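Local coordinates for protein salmonella typhimurium DB7155 bacteriophage DET7 tailspike (Bacteriophage, PDB 2V5I) that serves as the receptor-binding tailspike of phage Det7, probably binding and hydrolysing the O-antigen polysaccharide on the surface of its Salmonella host, at residues G219-H223 and V248-R252; G243-T249 and L275-V281; L323-I327 and Y345-V349. The contacts are given in a common frame with arbitrary orientation. Residues are numbered along the deposited sequence.

Contact 1 (G219-H223 and V248-R252); sequences GGRVH and VTSWR
Trp251, Thr249 and Val248 lose the most surface where segment 248-252 lies against segment 219-223. The two strands run parallel, their axes 4.8 Å apart at closest approach and inclined by 19°. Arg221 pairs with Thr249 (CA-CA 4.6 Å), Val222 with Ser250 and His223 with Trp251 (both 4.9 Å). The chain turns a corner at Gly219; Gly219 and Gly220 have phi of 72° and 80°. Val248 precedes its strand and sets CG2 3.6 Å from Gly219 O. Thr249 N donates to Gly220 O (3.0 Å), Val222 N to Thr249 O (3.0 Å) and Trp251 N to Val222 O (3.0 Å). A water also bridges Gly220 O (2.8 Å) and Thr249 OG1 (2.9 Å). Such in-register stacking of successive coils defines the right-handed parallel beta-helix of P22-type tailspikes. Val222 and Ser250 share one face of the sheet, where Ser250 touches Phe258. On the other, the Trp251 indole (chi1 t) directs its edge at the face of the His223 imidazole (chi1 m), centroids 4.9 Å apart and planes at 68°. Arg221 NH2 donates to His223 NE2 (2.9 Å), and that guanidinium nitrogen also reaches Ser240 O of the second subunit.

Contact 2 (G243-T249 and L275-V281); sequences GGVIGVT and LQFRDSV
Segments 243-249 and 275-281 run parallel over two short strand pieces separated by a corner. Strands 244-246 and 276-278 approach to 4.6 Å, with axes at 19°. Gly244 pairs with Gln276, Val245 with Phe277, Ile246 with Arg278 and, past the corner, Thr249 with Val281 (CA-CA 4.5, 5.0, 4.9 and 4.6 Å). Gly247 (phi/psi 75°/27°) and Asp279 (57°/36°) make the bends in left-handed conformation. Backbone hydrogen bonds run from Gln276 N to Gly243 O (2.8 Å), Val245 N to Gln276 O (2.9 Å), Arg278 N to Val245 O (3.0 Å), Gly247 N to Arg278 O (3.1 Å) and Val281 N to Val248 O (2.9 Å). At the corner Ser280 OG (chi1 m) takes over, accepting from Val248 N (3.1 Å) and donating to Arg278 O (2.9 Å). A CB on Gly244 would collide with Gln276 O. Among apolar contacts, Val245 CG2 meets Phe277 CE1 at 4.0 Å on the face that packs against Phe258 of strand 258-260. On the opposite face Ile246 CG2 lies over the Arg278 guanidinium. As for polar side chains, Arg278 NE donates to Gln276 OE1 (2.7 Å), while Asp279 OD1 turns to Asn326. Two consecutive coils stacked through a bent strand, with an apolar inward face, are the hallmark of the parallel beta-helix.

Contact 3 (L323-I327 and Y345-V349); sequences LVDNI and YVSNV
Strand 345-347 runs parallel to strand 323-325, with axes 5.1 Å apart at closest approach and inclined by 20°. Tyr345 opens segment 345-349, its OH hydrogen-bonded to Asp375 of the third subunit; its main chain is joined to segment 323-327 by a water between Tyr345 O (2.7 Å) and Val324 N (3.2 Å). Val346 sets CG1 4.2 Å from Val324 CG1, both valines having chi1 t. At Ser347 the backbone link is direct: Ser347 N donates to Val324 O (3.2 Å). Its side chain, with chi1 p on the face shared with Asp325 (CA-CA 4.9 Å), donates from Ser347 OG to Asp325 OD1 (2.7 Å), and a second water joins Ser347 OG (2.7 Å) to Val324 O (3.2 Å). Asn348 lies at a corner, as does Asn326, which packs on Asn326 of both other subunits; both corners are left-handed, with phi/psi of 61°/60° and 62°/57°. Asn348 ND2 makes a weak hydrogen bond to the same Asp325 OD1 (2.6 Å) and also hydrogen-bonds Thr350 of the third subunit, while its OD1 accepts from Asn370. Ile327 N donates to Asn348 O (3.3 Å). Val349, beyond the bend, packs CG2 3.9 Å from Ile327 CG1. Left-handed asparagine corners aligned on successive coils suit the tight turns of a parallel beta-helix. Within the sheet, strand 323-330 lies between strands 276-278 and 280-283 of the preceding coil and strand 345-352, which in turn pairs with strands 367-369 and 371-374.

Overall arrangement
From the N terminus, the chain leaves 219-223, makes one circuit of the beta-helix and closes contact 1 at 248-252, with 24 residues between the segments. Contact 2 has already opened at 243-249, so the two circuits overlap, sharing Val248 and Thr249, and contact 2 closes at 275-281 after 25 more residues. Contact 3 follows in series, its 17-residue loop closing at 345-349. Contacts 1 and 2 meet through Gly219 N and Ile246 O (2.9 Å), contacts 2 and 3 through Phe277 N and Leu323 O (2.8 Å). Contacts 1 and 3 do not touch, their centres about 18 Å apart. Together they join successive coils of one parallel sheet facing neighbouring subunits of the trimer.

Contact 1 (G219-H223 and V248-R252)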
ATOM      1  N   GLY A 219      15.476  -3.806   7.328  1.00  9.70           N
ATOM      2  CA  GLY A 219      14.857  -3.971   8.612  1.00  9.16           C
ATOM      3  C   GLY A 219      15.457  -3.121   9.726  1.00  9.06           C
ATOM      4  O   GLY A 219      16.429  -2.392   9.515  1.00 10.04           O
ATOM      5  N   GLY A 220      14.809  -3.167  10.862  1.00  8.46           N
ATOM      6  CA  GLY A 220      15.371  -2.563  12.060  1.00  7.72           C
ATOM      7  C   GLY A 220      15.168  -1.050  12.118  1.00  7.84           C
ATOM      8  O   GLY A 220      14.321  -0.514  11.420  1.00  8.70           O
ATOM      9  N   ARG A 221      15.839  -0.425  13.086  1.00  8.45           N
ATOM     10  CA  ARG A 221      15.619   0.969  13.415  1.00  8.57           C
ATOM     11  C   ARG A 221      16.889   1.644  13.888  1.00  9.48           C
ATOM     12  O   ARG A 221      17.790   1.017  14.456  1.00  8.48           O
ATOM     13  CB  ARG A 221      14.699   1.060  14.652  1.00 13.23           C
ATOM     14  CG  ARG A 221      13.514   0.228  14.746  1.00 15.73           C
ATOM     15  CD  ARG A 221      12.977   0.142  16.213  1.00 12.32           C
ATOM     16  NE  ARG A 221      12.720   1.471  16.749  1.00 10.01           N
ATOM     17  CZ  ARG A 221      11.610   2.189  16.559  1.00 10.03           C
ATOM     18  NH1 ARG A 221      10.631   1.745  15.763  1.00 10.90           N
ATOM     19  NH2 ARG A 221      11.518   3.425  17.063  1.00 12.58           N
ATOM     20  N   VAL A 222      16.924   2.952  13.637  1.00  7.35           N
ATOM     21  CA  VAL A 222      17.935   3.859  14.153  1.00 10.06           C
ATOM     22  C   VAL A 222      17.282   5.095  14.795  1.00  8.06           C
ATOM     23  O   VAL A 222      16.221   5.492  14.408  1.00  8.18           O
ATOM     24  CB  VAL A 222      18.945   4.257  13.070  1.00 10.13           C
ATOM     25  CG1 VAL A 222      19.658   3.021  12.511  1.00 13.56           C
ATOM     26  CG2 VAL A 222      18.324   5.014  11.947  1.00 11.02           C
ATOM     27  N   HIS A 223      17.952   5.624  15.835  1.00  6.78           N
ATOM     28  CA  HIS A 223      17.441   6.738  16.666  1.00  9.28           C
ATOM     29  C   HIS A 223      18.485   7.871  16.803  1.00  9.49           C
ATOM     30  O   HIS A 223      19.709   7.610  16.902  1.00  8.64           O
ATOM     31  CB  HIS A 223      17.150   6.278  18.093  1.00  9.20           C
ATOM     32  CG  HIS A 223      15.978   5.358  18.258  1.00 10.39           C
ATOM     33  ND1 HIS A 223      15.502   5.027  19.503  1.00 11.20           N
ATOM     34  CD2 HIS A 223      15.170   4.725  17.357  1.00 11.38           C
ATOM     35  CE1 HIS A 223      14.452   4.221  19.376  1.00 13.42           C
ATOM     36  NE2 HIS A 223      14.213   4.039  18.085  1.00 11.51           N
ATOM     37  N   VAL A 248      13.066  -0.231   6.931  1.00  6.91           N
ATOM     38  CA  VAL A 248      13.827   0.412   8.030  1.00  7.39           C
ATOM     39  C   VAL A 248      13.034   1.578   8.640  1.00  8.17           C
ATOM     40  O   VAL A 248      12.340   2.285   7.932  1.00  9.00           O
ATOM     41  CB  VAL A 248      15.170   0.975   7.477  1.00  7.70           C
ATOM     42  CG1 VAL A 248      16.040   1.540   8.565  1.00  9.30           C
ATOM     43  CG2 VAL A 248      15.938  -0.106   6.719  1.00  9.04           C
ATOM     44  N   THR A 249      13.225   1.848   9.937  1.00  7.57           N
ATOM     45  CA  THR A 249      12.641   3.033  10.551  1.00  7.97           C
ATOM     46  C   THR A 249      13.771   3.890  11.093  1.00  7.95           C
ATOM     47  O   THR A 249      14.731   3.370  11.665  1.00  8.63           O
ATOM     48  CB  THR A 249      11.710   2.637  11.720  1.00 11.70           C
ATOM     49  OG1 THR A 249      10.616   1.848  11.223  1.00 12.22           O
ATOM     50  CG2 THR A 249      11.186   3.876  12.473  1.00 13.91           C
ATOM     51  N   SER A 250      13.661   5.218  10.891  1.00  7.81           N
ATOM     52  CA  SER A 250      14.456   6.226  11.582  1.00  7.22           C
ATOM     53  C   SER A 250      13.575   7.116  12.413  1.00  6.68           C
ATOM     54  O   SER A 250      12.566   7.577  11.943  1.00  8.29           O
ATOM     55  CB  SER A 250      15.228   7.112  10.582  1.00  8.76           C
ATOM     56  OG  SER A 250      15.740   8.332  11.143  1.00  9.40           O
ATOM     57  N   TRP A 251      13.996   7.366  13.651  1.00  6.70           N
ATOM     58  CA  TRP A 251      13.272   8.267  14.581  1.00  8.69           C
ATOM     59  C   TRP A 251      14.226   9.366  15.121  1.00  8.88           C
ATOM     60  O   TRP A 251      15.374   9.089  15.566  1.00  8.18           O
ATOM     61  CB  TRP A 251      12.742   7.486  15.763  1.00  8.87           C
ATOM     62  CG  TRP A 251      11.982   8.290  16.823  1.00  9.17           C
ATOM     63  CD1 TRP A 251      10.807   8.957  16.706  1.00  9.80           C
ATOM     64  CD2 TRP A 251      12.387   8.415  18.180  1.00  9.74           C
ATOM     65  NE1 TRP A 251      10.441   9.503  17.919  1.00 11.96           N
ATOM     66  CE2 TRP A 251      11.389   9.152  18.848  1.00 10.59           C
ATOM     67  CE3 TRP A 251      13.464   7.912  18.900  1.00 10.29           C
ATOM     68  CZ2 TRP A 251      11.472   9.436  20.222  1.00 10.55           C
ATOM     69  CZ3 TRP A 251      13.554   8.190  20.262  1.00 10.32           C
ATOM     70  CH2 TRP A 251      12.531   8.923  20.908  1.00  9.70           C
ATOM     71  N   ARG A 252      13.756  10.601  15.052  1.00  8.30           N
ATOM     72  CA  ARG A 252      14.437  11.803  15.564  1.00  7.77           C
ATOM     73  C   ARG A 252      15.868  11.997  15.036  1.00  8.89           C
ATOM     74  O   ARG A 252      16.769  12.437  15.740  1.00  8.99           O
ATOM     75  CB  ARG A 252      14.406  11.816  17.101  1.00  7.32           C
ATOM     76  CG  ARG A 252      13.032  12.130  17.676  1.00  5.69           C
ATOM     77  CD  ARG A 252      13.047  12.237  19.194  1.00  9.29           C
ATOM     78  NE  ARG A 252      11.694  12.592  19.678  1.00  8.70           N
ATOM     79  CZ  ARG A 252      11.386  12.729  20.958  1.00 11.17           C
ATOM     80  NH1 ARG A 252      12.293  12.547  21.885  1.00 11.17           N
ATOM     81  NH2 ARG A 252      10.142  13.037  21.310  1.00 11.33           N
TER
HETATM   82  O   HOH W   1      11.536  -0.892  11.040  1.00 15.73           O

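Contact 2 (G243-T249 and L275-V281)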
ATOM      1  N   GLY A 243      20.369  -2.027  -4.453  1.00  8.72           N
ATOM      2  CA  GLY A 243      20.914  -1.227  -3.340  1.00  7.51           C
ATOM      3  C   GLY A 243      19.792  -0.418  -2.704  1.00  8.92           C
ATOM      4  O   GLY A 243      18.753  -0.231  -3.315  1.00  9.90           O
ATOM      5  N   GLY A 244      20.029   0.101  -1.502  1.00  7.42           N
ATOM      6  CA  GLY A 244      19.060   0.995  -0.826  1.00  8.35           C
ATOM      7  C   GLY A 244      18.620   0.559   0.519  1.00  7.84           C
ATOM      8  O   GLY A 244      19.404  -0.016   1.298  1.00  8.02           O
ATOM      9  N   VAL A 245      17.361   0.866   0.806  1.00  8.36           N
ATOM     10  CA  VAL A 245      16.733   0.734   2.138  1.00  9.93           C
ATOM     11  C   VAL A 245      15.397   0.026   1.971  1.00  8.28           C
ATOM     12  O   VAL A 245      14.583   0.437   1.111  1.00  9.82           O
ATOM     13  CB  VAL A 245      16.521   2.152   2.711  1.00 12.85           C
ATOM     14  CG1 VAL A 245      15.869   2.091   4.047  1.00 15.09           C
ATOM     15  CG2 VAL A 245      17.871   2.877   2.797  1.00 14.45           C
ATOM     16  N   ILE A 246      15.203  -1.093   2.698  1.00  8.03           N
ATOM     17  CA  ILE A 246      13.925  -1.830   2.688  1.00  9.68           C
ATOM     18  C   ILE A 246      13.547  -2.166   4.130  1.00  8.25           C
ATOM     19  O   ILE A 246      14.294  -2.814   4.835  1.00  8.08           O
ATOM     20  CB  ILE A 246      14.034  -3.154   1.892  1.00 11.65           C
ATOM     21  CG1 ILE A 246      14.570  -2.929   0.480  1.00 12.61           C
ATOM     22  CG2 ILE A 246      12.657  -3.786   1.748  1.00 11.64           C
ATOM     23  CD1 ILE A 246      15.037  -4.229  -0.190  1.00 15.78           C
ATOM     24  N   GLY A 247      12.383  -1.710   4.567  1.00  8.25           N
ATOM     25  CA  GLY A 247      11.896  -2.092   5.881  1.00  7.97           C
ATOM     26  C   GLY A 247      12.530  -1.443   7.096  1.00  7.33           C
ATOM     27  O   GLY A 247      12.492  -2.021   8.199  1.00 11.36           O
ATOM     28  N   VAL A 248      13.066  -0.231   6.931  1.00  6.91           N
ATOM     29  CA  VAL A 248      13.827   0.412   8.030  1.00  7.39           C
ATOM     30  C   VAL A 248      13.034   1.578   8.640  1.00  8.17           C
ATOM     31  O   VAL A 248      12.340   2.285   7.932  1.00  9.00           O
ATOM     32  CB  VAL A 248      15.170   0.975   7.477  1.00  7.70           C
ATOM     33  CG1 VAL A 248      16.040   1.540   8.565  1.00  9.30           C
ATOM     34  CG2 VAL A 248      15.938  -0.106   6.719  1.00  9.04           C
ATOM     35  N   THR A 249      13.225   1.848   9.937  1.00  7.57           N
ATOM     36  CA  THR A 249      12.641   3.033  10.551  1.00  7.97           C
ATOM     37  C   THR A 249      13.771   3.890  11.093  1.00  7.95           C
ATOM     38  O   THR A 249      14.731   3.370  11.665  1.00  8.63           O
ATOM     39  CB  THR A 249      11.710   2.637  11.720  1.00 11.70           C
ATOM     40  OG1 THR A 249      10.616   1.848  11.223  1.00 12.22           O
ATOM     41  CG2 THR A 249      11.186   3.876  12.473  1.00 13.91           C
ATOM     42  N   LEU A 275      18.572   3.416  -6.634  1.00  8.78           N
ATOM     43  CA  LEU A 275      18.508   2.788  -5.305  1.00  6.14           C
ATOM     44  C   LEU A 275      17.033   2.579  -4.941  1.00  8.31           C
ATOM     45  O   LEU A 275      16.161   3.273  -5.471  1.00 10.59           O
ATOM     46  CB  LEU A 275      19.179   3.671  -4.210  1.00  7.45           C
ATOM     47  CG  LEU A 275      20.710   3.849  -4.438  1.00  8.65           C
ATOM     48  CD1 LEU A 275      21.180   4.729  -3.279  1.00 10.25           C
ATOM     49  CD2 LEU A 275      21.439   2.530  -4.457  1.00 12.20           C
ATOM     50  N   GLN A 276      16.767   1.588  -4.093  1.00  6.74           N
ATOM     51  CA  GLN A 276      15.425   1.405  -3.514  1.00  7.50           C
ATOM     52  C   GLN A 276      15.201   2.149  -2.232  1.00  6.85           C
ATOM     53  O   GLN A 276      16.097   2.210  -1.375  1.00  7.50           O
ATOM     54  CB  GLN A 276      15.251  -0.089  -3.204  1.00  8.03           C
ATOM     55  CG  GLN A 276      15.297  -0.987  -4.424  1.00  7.89           C
ATOM     56  CD  GLN A 276      15.086  -2.407  -4.011  1.00 10.31           C
ATOM     57  OE1 GLN A 276      13.993  -2.711  -3.508  1.00 12.81           O
ATOM     58  NE2 GLN A 276      16.102  -3.270  -4.155  1.00  9.57           N
ATOM     59  N   PHE A 277      13.986   2.680  -2.055  1.00  8.83           N
ATOM     60  CA  PHE A 277      13.535   3.241  -0.789  1.00  9.03           C
ATOM     61  C   PHE A 277      12.115   2.724  -0.624  1.00  8.86           C
ATOM     62  O   PHE A 277      11.185   3.247  -1.272  1.00  9.44           O
ATOM     63  CB  PHE A 277      13.618   4.767  -0.773  1.00  9.57           C
ATOM     64  CG  PHE A 277      15.016   5.246  -0.861  1.00  7.00           C
ATOM     65  CD1 PHE A 277      15.773   5.357   0.284  1.00  8.81           C
ATOM     66  CD2 PHE A 277      15.599   5.558  -2.099  1.00 10.54           C
ATOM     67  CE1 PHE A 277      17.130   5.744   0.179  1.00 13.00           C
ATOM     68  CE2 PHE A 277      16.932   5.900  -2.171  1.00  9.66           C
ATOM     69  CZ  PHE A 277      17.682   5.977  -1.033  1.00 13.05           C
ATOM     70  N   ARG A 278      11.985   1.573   0.081  1.00  8.04           N
ATOM     71  CA  ARG A 278      10.708   0.848   0.115  1.00  8.89           C
ATOM     72  C   ARG A 278      10.376   0.318   1.506  1.00 10.05           C
ATOM     73  O   ARG A 278      11.254  -0.029   2.284  1.00  8.34           O
ATOM     74  CB  ARG A 278      10.695  -0.356  -0.855  1.00 11.78           C
ATOM     75  CG  ARG A 278      10.893  -0.008  -2.314  1.00 12.45           C
ATOM     76  CD  ARG A 278      10.495  -1.180  -3.220  1.00 14.85           C
ATOM     77  NE  ARG A 278      11.350  -2.329  -2.967  1.00 13.50           N
ATOM     78  CZ  ARG A 278      11.005  -3.482  -2.374  1.00 13.92           C
ATOM     79  NH1 ARG A 278       9.757  -3.705  -1.949  1.00 16.32           N
ATOM     80  NH2 ARG A 278      11.920  -4.431  -2.161  1.00 15.06           N
ATOM     81  N   ASP A 279       9.086   0.335   1.831  1.00  8.93           N
ATOM     82  CA  ASP A 279       8.585  -0.262   3.063  1.00  8.08           C
ATOM     83  C   ASP A 279       9.269   0.330   4.308  1.00 10.43           C
ATOM     84  O   ASP A 279       9.481  -0.361   5.300  1.00 12.96           O
ATOM     85  CB  ASP A 279       8.767  -1.793   3.043  1.00 10.27           C
ATOM     86  CG  ASP A 279       8.117  -2.517   1.868  1.00 23.03           C
ATOM     87  OD1 ASP A 279       7.259  -1.985   1.128  1.00 32.01           O
ATOM     88  OD2 ASP A 279       8.473  -3.732   1.726  1.00 27.27           O
ATOM     89  N   SER A 280       9.561   1.633   4.257  1.00  7.69           N
ATOM     90  CA  SER A 280      10.362   2.286   5.307  1.00  8.61           C
ATOM     91  C   SER A 280       9.644   3.506   5.891  1.00  9.57           C
ATOM     92  O   SER A 280       8.680   4.002   5.341  1.00  9.76           O
ATOM     93  CB  SER A 280      11.733   2.658   4.787  1.00 10.34           C
ATOM     94  OG  SER A 280      12.458   1.511   4.400  1.00  9.02           O
ATOM     95  N   VAL A 281      10.071   3.909   7.096  1.00  6.42           N
ATOM     96  CA  VAL A 281       9.322   4.871   7.912  1.00  9.30           C
ATOM     97  C   VAL A 281      10.283   5.855   8.519  1.00  8.12           C
ATOM     98  O   VAL A 281      11.310   5.453   9.078  1.00  7.44           O
ATOM     99  CB  VAL A 281       8.604   4.140   9.063  1.00  9.17           C
ATOM    100  CG1 VAL A 281       7.841   5.148   9.882  1.00 11.10           C
ATOM    101  CG2 VAL A 281       7.632   3.062   8.501  1.00 11.50           C
TER

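Contact 3 (L323-I327 and Y345-V349)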
ATOM      1  N   LEU A 323      13.760   3.773  -6.934  1.00  8.86           N
ATOM      2  CA  LEU A 323      12.534   3.024  -6.823  1.00 10.46           C
ATOM      3  C   LEU A 323      11.945   3.321  -5.433  1.00 10.42           C
ATOM      4  O   LEU A 323      12.396   2.781  -4.413  1.00 10.89           O
ATOM      5  CB  LEU A 323      12.783   1.524  -7.006  1.00  9.67           C
ATOM      6  CG  LEU A 323      11.592   0.592  -6.823  1.00 15.95           C
ATOM      7  CD1 LEU A 323      10.436   0.969  -7.705  1.00 25.85           C
ATOM      8  CD2 LEU A 323      12.056  -0.847  -7.129  1.00 14.74           C
ATOM      9  N   VAL A 324      10.952   4.205  -5.414  1.00 10.73           N
ATOM     10  CA  VAL A 324      10.343   4.737  -4.188  1.00 11.10           C
ATOM     11  C   VAL A 324       8.912   4.272  -4.109  1.00 10.99           C
ATOM     12  O   VAL A 324       8.105   4.619  -4.978  1.00 10.22           O
ATOM     13  CB  VAL A 324      10.370   6.301  -4.167  1.00 11.53           C
ATOM     14  CG1 VAL A 324       9.725   6.850  -2.892  1.00 13.98           C
ATOM     15  CG2 VAL A 324      11.791   6.787  -4.267  1.00 15.20           C
ATOM     16  N   ASP A 325       8.624   3.395  -3.132  1.00 11.19           N
ATOM     17  CA  ASP A 325       7.286   2.783  -2.976  1.00 11.44           C
ATOM     18  C   ASP A 325       7.055   2.355  -1.542  1.00 10.96           C
ATOM     19  O   ASP A 325       7.915   1.789  -0.893  1.00 11.42           O
ATOM     20  CB  ASP A 325       7.183   1.515  -3.880  1.00 12.07           C
ATOM     21  CG  ASP A 325       5.837   0.813  -3.779  1.00 22.70           C
ATOM     22  OD1 ASP A 325       4.821   1.369  -4.244  1.00 25.40           O
ATOM     23  OD2 ASP A 325       5.785  -0.332  -3.256  1.00 26.41           O
ATOM     24  N   ASN A 326       5.857   2.665  -1.049  1.00 10.39           N
ATOM     25  CA  ASN A 326       5.400   2.246   0.254  1.00  9.63           C
ATOM     26  C   ASN A 326       6.271   2.798   1.383  1.00  9.79           C
ATOM     27  O   ASN A 326       6.842   2.077   2.177  1.00 11.01           O
ATOM     28  CB  ASN A 326       5.313   0.721   0.377  0.60 11.57           C
ATOM     29  CG  ASN A 326       4.688   0.299   1.675  0.60 14.72           C
ATOM     30  OD1 ASN A 326       3.916   1.054   2.253  0.60 19.30           O
ATOM     31  ND2 ASN A 326       4.987  -0.919   2.132  0.60 17.58           N
ATOM     32  N   ILE A 327       6.364   4.124   1.399  1.00  7.33           N
ATOM     33  CA  ILE A 327       7.090   4.821   2.469  1.00  8.44           C
ATOM     34  C   ILE A 327       6.155   5.699   3.276  1.00  8.70           C
ATOM     35  O   ILE A 327       5.153   6.180   2.773  1.00  9.25           O
ATOM     36  CB  ILE A 327       8.291   5.647   1.901  1.00  9.52           C
ATOM     37  CG1 ILE A 327       7.882   6.681   0.863  1.00 12.38           C
ATOM     38  CG2 ILE A 327       9.345   4.710   1.318  1.00 10.40           C
ATOM     39  CD1 ILE A 327       8.868   7.741   0.629  1.00 14.12           C
ATOM     40  N   TYR A 345       9.234   7.239 -11.437  1.00 11.27           N
ATOM     41  CA  TYR A 345       7.943   6.909 -10.796  1.00 11.00           C
ATOM     42  C   TYR A 345       8.075   6.965  -9.289  1.00 11.68           C
ATOM     43  O   TYR A 345       9.119   6.571  -8.732  1.00 13.94           O
ATOM     44  CB  TYR A 345       7.462   5.522 -11.254  1.00 11.29           C
ATOM     45  CG  TYR A 345       7.138   5.499 -12.739  1.00 10.33           C
ATOM     46  CD1 TYR A 345       8.133   5.332 -13.680  1.00  8.62           C
ATOM     47  CD2 TYR A 345       5.879   5.785 -13.211  1.00 10.70           C
ATOM     48  CE1 TYR A 345       7.857   5.379 -15.052  1.00  9.32           C
ATOM     49  CE2 TYR A 345       5.588   5.811 -14.567  1.00  8.48           C
ATOM     50  CZ  TYR A 345       6.642   5.700 -15.495  1.00  8.12           C
ATOM     51  OH  TYR A 345       6.389   5.739 -16.835  1.00 12.83           O
ATOM     52  N   VAL A 346       7.034   7.434  -8.613  1.00  9.74           N
ATOM     53  CA  VAL A 346       6.959   7.429  -7.147  1.00 10.11           C
ATOM     54  C   VAL A 346       5.544   6.926  -6.840  1.00 10.84           C
ATOM     55  O   VAL A 346       4.593   7.348  -7.484  1.00 11.30           O
ATOM     56  CB  VAL A 346       7.095   8.842  -6.602  1.00 12.98           C
ATOM     57  CG1 VAL A 346       6.861   8.868  -5.123  1.00 14.34           C
ATOM     58  CG2 VAL A 346       8.439   9.364  -6.929  1.00 17.11           C
ATOM     59  N   SER A 347       5.407   5.910  -5.973  1.00 10.18           N
ATOM     60  CA  SER A 347       4.087   5.374  -5.665  1.00 10.18           C
ATOM     61  C   SER A 347       3.900   5.037  -4.197  1.00  9.92           C
ATOM     62  O   SER A 347       4.836   4.722  -3.473  1.00 10.25           O
ATOM     63  CB  SER A 347       3.804   4.061  -6.436  1.00 12.44           C
ATOM     64  OG  SER A 347       4.877   3.121  -6.266  1.00 16.46           O
ATOM     65  N   ASN A 348       2.656   5.171  -3.757  1.00 11.09           N
ATOM     66  CA  ASN A 348       2.269   4.659  -2.476  1.00 11.21           C
ATOM     67  C   ASN A 348       3.073   5.312  -1.356  1.00 12.38           C
ATOM     68  O   ASN A 348       3.770   4.653  -0.565  1.00 13.70           O
ATOM     69  CB  ASN A 348       2.346   3.127  -2.450  1.00 11.10           C
ATOM     70  CG  ASN A 348       1.653   2.486  -3.665  1.00 17.14           C
ATOM     71  OD1 ASN A 348       0.612   2.968  -4.164  1.00 21.43           O
ATOM     72  ND2 ASN A 348       2.272   1.441  -4.194  1.00 23.47           N
ATOM     73  N   VAL A 349       2.938   6.629  -1.282  1.00  9.90           N
ATOM     74  CA  VAL A 349       3.639   7.444  -0.299  1.00 10.83           C
ATOM     75  C   VAL A 349       2.625   7.982   0.667  1.00 12.03           C
ATOM     76  O   VAL A 349       1.596   8.457   0.237  1.00 14.35           O
ATOM     77  CB  VAL A 349       4.320   8.644  -1.046  1.00 11.35           C
ATOM     78  CG1 VAL A 349       4.792   9.731  -0.092  1.00 16.78           C
ATOM     79  CG2 VAL A 349       5.493   8.139  -1.880  1.00 15.04           C
TER
HETATM   80  O   HOH W   2       9.618   3.967  -8.359  1.00 19.81           O
HETATM   81  O   HOH W   3       7.076   3.422  -7.781  1.00 22.99           O
HETATM   82  O   HOH W   4       2.543   4.472   2.233  1.00 16.13           O